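Local coordinates for putative periplasmic protein (Salmonella enterica subsp. enterica serovar Typhimurium, PDB 4J32), which serves as the immunity protein Tai4, binding and inhibiting the type VI secretion effector Tae4, a papain-like peptidoglycan hydrolase, at the interface of chains C and A and the interface of chains C and B. Numbering follows the deposited sequence. Chains: chain A/B, Putative periplasmic protein; chain C, Putative cytoplasmic protein.

Contact 1: the interface of chains C and A. Residues chain C 132-134; chain A 69-71, 80.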
# COMPACT_ATOMS: atom_id res chain seq x y z
N GLY C 132 20.77 10.60 4.43
CA GLY C 132 19.80 11.34 3.63
C GLY C 132 19.11 10.51 2.56
O GLY C 132 18.08 10.94 2.02
N TRP C 133 19.64 9.32 2.28
CA TRP C 133 19.00 8.41 1.32
C TRP C 133 18.22 7.32 2.03
O TRP C 133 18.66 6.79 3.05
CB TRP C 133 20.00 7.73 0.40
CG TRP C 133 20.52 8.59 -0.72
CD1 TRP C 133 19.96 9.73 -1.24
CD2 TRP C 133 21.72 8.34 -1.46
NE1 TRP C 133 20.74 10.19 -2.28
CE2 TRP C 133 21.83 9.37 -2.43
CE3 TRP C 133 22.70 7.35 -1.40
CZ2 TRP C 133 22.91 9.43 -3.33
CZ3 TRP C 133 23.78 7.42 -2.30
CH2 TRP C 133 23.86 8.46 -3.26
N SER C 134 17.08 6.98 1.46
CA SER C 134 16.13 6.10 2.10
C SER C 134 16.32 4.64 1.69
O SER C 134 15.64 3.77 2.24
CB SER C 134 14.73 6.56 1.76
OG SER C 134 14.46 7.79 2.41
N TYR A 69 10.93 12.05 0.67
CA TYR A 69 11.93 10.99 0.78
C TYR A 69 12.77 10.92 -0.50
O TYR A 69 12.24 11.01 -1.60
CB TYR A 69 11.24 9.64 1.01
CG TYR A 69 10.76 9.35 2.41
CD1 TYR A 69 9.98 8.19 2.67
CD2 TYR A 69 11.11 10.17 3.50
CE1 TYR A 69 9.55 7.88 3.97
CE2 TYR A 69 10.67 9.87 4.80
CZ TYR A 69 9.90 8.72 5.03
OH TYR A 69 9.49 8.41 6.32
N ASN A 70 14.07 10.71 -0.32
CA ASN A 70 15.02 10.68 -1.44
C ASN A 70 15.88 9.41 -1.38
O ASN A 70 15.99 8.78 -0.33
CB ASN A 70 15.90 11.93 -1.38
CG ASN A 70 15.09 13.22 -1.44
OD1 ASN A 70 14.57 13.57 -2.51
ND2 ASN A 70 14.96 13.92 -0.30
N GLY A 71 16.45 9.02 -2.51
CA GLY A 71 17.32 7.86 -2.55
C GLY A 71 18.27 7.93 -3.72
O GLY A 71 18.28 8.90 -4.48
N MET A 80 6.77 4.04 0.89
CA MET A 80 7.59 4.02 2.11
C MET A 80 7.07 4.94 3.22
O MET A 80 7.24 4.64 4.43
CB MET A 80 9.02 4.42 1.76
CG MET A 80 9.98 4.17 2.88
SD MET A 80 11.69 4.54 2.40
CE MET A 80 12.10 3.04 1.51
O HOH W 1 15.26 10.39 2.04

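Contact 2: the interface of chains C and B. Residues chain C 47, 50, 52-53; chain B 17, 21, 44, 51, 54-55, 58.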
# COMPACT_ATOMS: atom_id res chain seq x y z
N ASN C 47 16.02 -11.41 -12.06
CA ASN C 47 15.68 -10.62 -10.88
C ASN C 47 15.30 -9.19 -11.20
O ASN C 47 14.43 -8.62 -10.53
CB ASN C 47 16.78 -10.66 -9.83
CG ASN C 47 16.74 -11.95 -9.03
OD1 ASN C 47 15.89 -12.12 -8.15
ND2 ASN C 47 17.64 -12.88 -9.35
N GLY C 50 11.80 -9.32 -12.76
CA GLY C 50 10.84 -9.54 -11.68
C GLY C 50 10.67 -8.32 -10.77
O GLY C 50 9.77 -8.27 -9.94
N TYR C 52 12.89 -7.30 -8.53
CA TYR C 52 13.53 -7.48 -7.22
C TYR C 52 14.73 -6.57 -7.04
O TYR C 52 15.02 -6.16 -5.92
CB TYR C 52 14.02 -8.92 -7.03
CG TYR C 52 12.91 -9.93 -7.07
CD1 TYR C 52 12.28 -10.34 -5.90
CD2 TYR C 52 12.50 -10.49 -8.29
CE1 TYR C 52 11.24 -11.28 -5.94
CE2 TYR C 52 11.47 -11.43 -8.33
CZ TYR C 52 10.85 -11.82 -7.14
OH TYR C 52 9.84 -12.76 -7.17
N PHE C 53 15.45 -6.30 -8.13
CA PHE C 53 16.59 -5.37 -8.05
C PHE C 53 16.21 -4.12 -8.79
O PHE C 53 15.74 -4.20 -9.93
CB PHE C 53 17.84 -5.95 -8.73
CG PHE C 53 18.31 -7.27 -8.17
CD1 PHE C 53 17.99 -7.67 -6.87
CD2 PHE C 53 19.15 -8.08 -8.96
CE1 PHE C 53 18.46 -8.89 -6.36
CE2 PHE C 53 19.62 -9.30 -8.45
CZ PHE C 53 19.27 -9.71 -7.16
N TRP B 17 9.10 -5.49 3.05
CA TRP B 17 9.29 -5.97 1.69
C TRP B 17 8.04 -6.67 1.18
O TRP B 17 7.58 -6.40 0.07
CB TRP B 17 10.52 -6.92 1.57
CG TRP B 17 10.91 -7.12 0.12
CD1 TRP B 17 11.84 -6.40 -0.56
CD2 TRP B 17 10.36 -8.06 -0.80
NE1 TRP B 17 11.91 -6.84 -1.86
CE2 TRP B 17 11.01 -7.85 -2.04
CE3 TRP B 17 9.39 -9.08 -0.71
CZ2 TRP B 17 10.73 -8.62 -3.19
CZ3 TRP B 17 9.10 -9.83 -1.84
CH2 TRP B 17 9.77 -9.61 -3.08
N HIS B 21 6.12 -5.14 -2.03
CA HIS B 21 6.14 -5.99 -3.22
C HIS B 21 4.71 -6.33 -3.67
O HIS B 21 4.40 -6.27 -4.86
CB HIS B 21 6.93 -7.28 -2.98
CG HIS B 21 6.96 -8.18 -4.16
ND1 HIS B 21 7.66 -7.89 -5.31
CD2 HIS B 21 6.34 -9.37 -4.38
CE1 HIS B 21 7.49 -8.87 -6.18
NE2 HIS B 21 6.67 -9.76 -5.65
N LEU B 44 15.06 -4.69 0.75
CA LEU B 44 16.01 -5.72 0.31
C LEU B 44 17.47 -5.33 0.56
O LEU B 44 18.27 -6.18 0.96
CB LEU B 44 15.77 -6.13 -1.17
CG LEU B 44 16.66 -7.22 -1.78
CD1 LEU B 44 15.86 -8.00 -2.82
CD2 LEU B 44 17.90 -6.61 -2.38
N VAL B 51 18.43 -14.08 -2.00
CA VAL B 51 17.32 -13.58 -2.83
C VAL B 51 16.13 -14.56 -2.86
O VAL B 51 14.98 -14.14 -3.03
CB VAL B 51 17.81 -13.23 -4.27
CG1 VAL B 51 18.06 -14.52 -5.13
CG2 VAL B 51 16.85 -12.24 -4.93
N TYR B 54 12.97 -13.74 -0.87
CA TYR B 54 12.07 -12.78 -1.50
C TYR B 54 11.25 -13.43 -2.63
O TYR B 54 10.06 -13.10 -2.80
CB TYR B 54 12.87 -11.58 -2.03
CG TYR B 54 13.73 -10.95 -0.96
CD1 TYR B 54 13.23 -9.93 -0.14
CD2 TYR B 54 15.06 -11.37 -0.79
CE1 TYR B 54 14.02 -9.34 0.85
CE2 TYR B 54 15.87 -10.78 0.21
CZ TYR B 54 15.35 -9.77 1.00
OH TYR B 54 16.12 -9.19 1.97
N HIS B 55 11.87 -14.34 -3.37
CA HIS B 55 11.16 -15.14 -4.38
C HIS B 55 10.03 -15.95 -3.72
O HIS B 55 8.95 -16.09 -4.30
CB HIS B 55 12.08 -16.12 -5.12
CG HIS B 55 13.19 -15.47 -5.90
ND1 HIS B 55 14.19 -16.20 -6.50
CD2 HIS B 55 13.48 -14.16 -6.14
CE1 HIS B 55 15.04 -15.38 -7.09
NE2 HIS B 55 14.64 -14.14 -6.88
N ASP B 58 7.22 -13.62 -2.69
CA ASP B 58 6.46 -13.44 -3.95
C ASP B 58 5.51 -14.59 -4.27
O ASP B 58 4.38 -14.33 -4.70
CB ASP B 58 7.41 -13.19 -5.13
CG ASP B 58 6.68 -13.13 -6.47
OD1 ASP B 58 6.04 -12.09 -6.76
OD2 ASP B 58 6.77 -14.11 -7.25
O HOH W 2 13.17 -5.57 -4.00
O HOH W 3 8.86 -13.25 -9.60

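Contact 1: the interface of chains C and A
C:Ser134 and A:Asn70 meet mainly through the backbone. This patch joins the effector loop between strands 124-131 and 138-143 to the loop between helices 51-65 and 78-86 of the immunity protein. The amide of C:Ser134 N donates to the carbonyl A:Asn70 O at 2.8 Å. The donor lies in the carbonyl plane, with a C=O...N angle of 157°. The hydroxyl C:Ser134 OG adds a weak hydrogen bond to A:Asn70 O at 3.3 Å.

Water 1 forms the second polar link. Water 1 lies 2.7 Å from C:Ser134 OG. Water 1 also pairs with the carbonyl C:Gly132 O at 2.9 Å. On the immunity side it contacts both A:Asn70 N and A:Asn70 O. The amide bond to it is nearly straight, 169° at the hydrogen. Both backbone polar atoms of A:Asn70 are therefore used here. Recognition here probably depends more on the course of the main chain than on the A:Asn70 side chain.

Apolar contacts lie to either side. A:Gly71 passes over a face of the C:Trp133 indole. Its carbonyl carbon A:Gly71 C sits 3.7 Å from the centroid of the C:Trp133 five-membered ring. The contact is displaced toward the ring's CD1 rim. C:Trp133 has CG anti to its carbonyl carbon (chi1 -77°), which puts the five-membered ring under A:Gly71. On the other flank, the thioether of A:Met80 reaches C:Ser134 from helix 78-86. There A:Met80 SD lies 3.7 Å from C:Ser134 CB.

Contact 2: the interface of chains C and B
C:Asn47 and B:His55 are joined by a direct hydrogen bond. This is part of the effector-immunity interface, where the end of effector helix 42-49 and the loop after it meet the helices of the immunity protein. The imidazole B:His55 NE2 donates to the amide oxygen C:Asn47 OD1 at 2.7 Å. The bond is fairly straight, 165° at the hydrogen. The oxygen lies close to the imidazole plane, and the amide and ring are nearly coplanar. The methyl B:Val51 CG2 packs beside this oxygen.

C:Tyr52 reaches in beside this pair and lies among side chains from helices 10-26 and 51-65. B:His55 turns an edge to one face of the phenol, with the planes 65° apart. The touching atom is B:His55 CD2, 3.7 Å from C:Tyr52 CE1. The indole of B:Trp17 meets the phenol rim, with B:Trp17 CZ2 3.6 Å from C:Tyr52 CD1. B:Leu44 CD1, from helix 30-46, approaches the backbone C:Tyr52 O.

Waters serve the polar atoms of C:Tyr52. Water 2 links its backbone C:Tyr52 O to the indole N-H, and lies 2.8 Å from B:Trp17 NE1. Water 3 lies in the plane of the phenol, 2.7 Å from the hydroxyl C:Tyr52 OH. It then pairs more loosely with the carboxylate of B:Asp58.

A second shell in chain B sets these groups in place. B:Tyr54 CD1 sits over the centre of one B:Trp17 face, and B:His21 CB touches the opposite face. This sandwich should limit tilting of the indole. B:Asp58 has CG anti to its backbone N (chi1 175°), which swings the carboxylate toward helix 10-26. There B:His21 NE2 donates at 2.6 Å to the anti side of B:Asp58 OD1.

The centres of contact 1 and contact 2 are about 19 Å apart. Both lie on one effector molecule, chain C, but each meets a different immunity protein copy. They share no residues. Contact 1 uses the loop before helix 78-86 and the start of that helix; contact 2 uses helices 10-26, 30-46 and 51-65. One effector is thus held by two immunity chains, consistent with the two-plus-two assembly. The chain C residues of contact 2 stop just before effector helix 57-67, whose start normally carries the catalytic cysteine. Contact 1 adjoins strand 138-143, which probably carries the catalytic histidine. Together they may flank the active site.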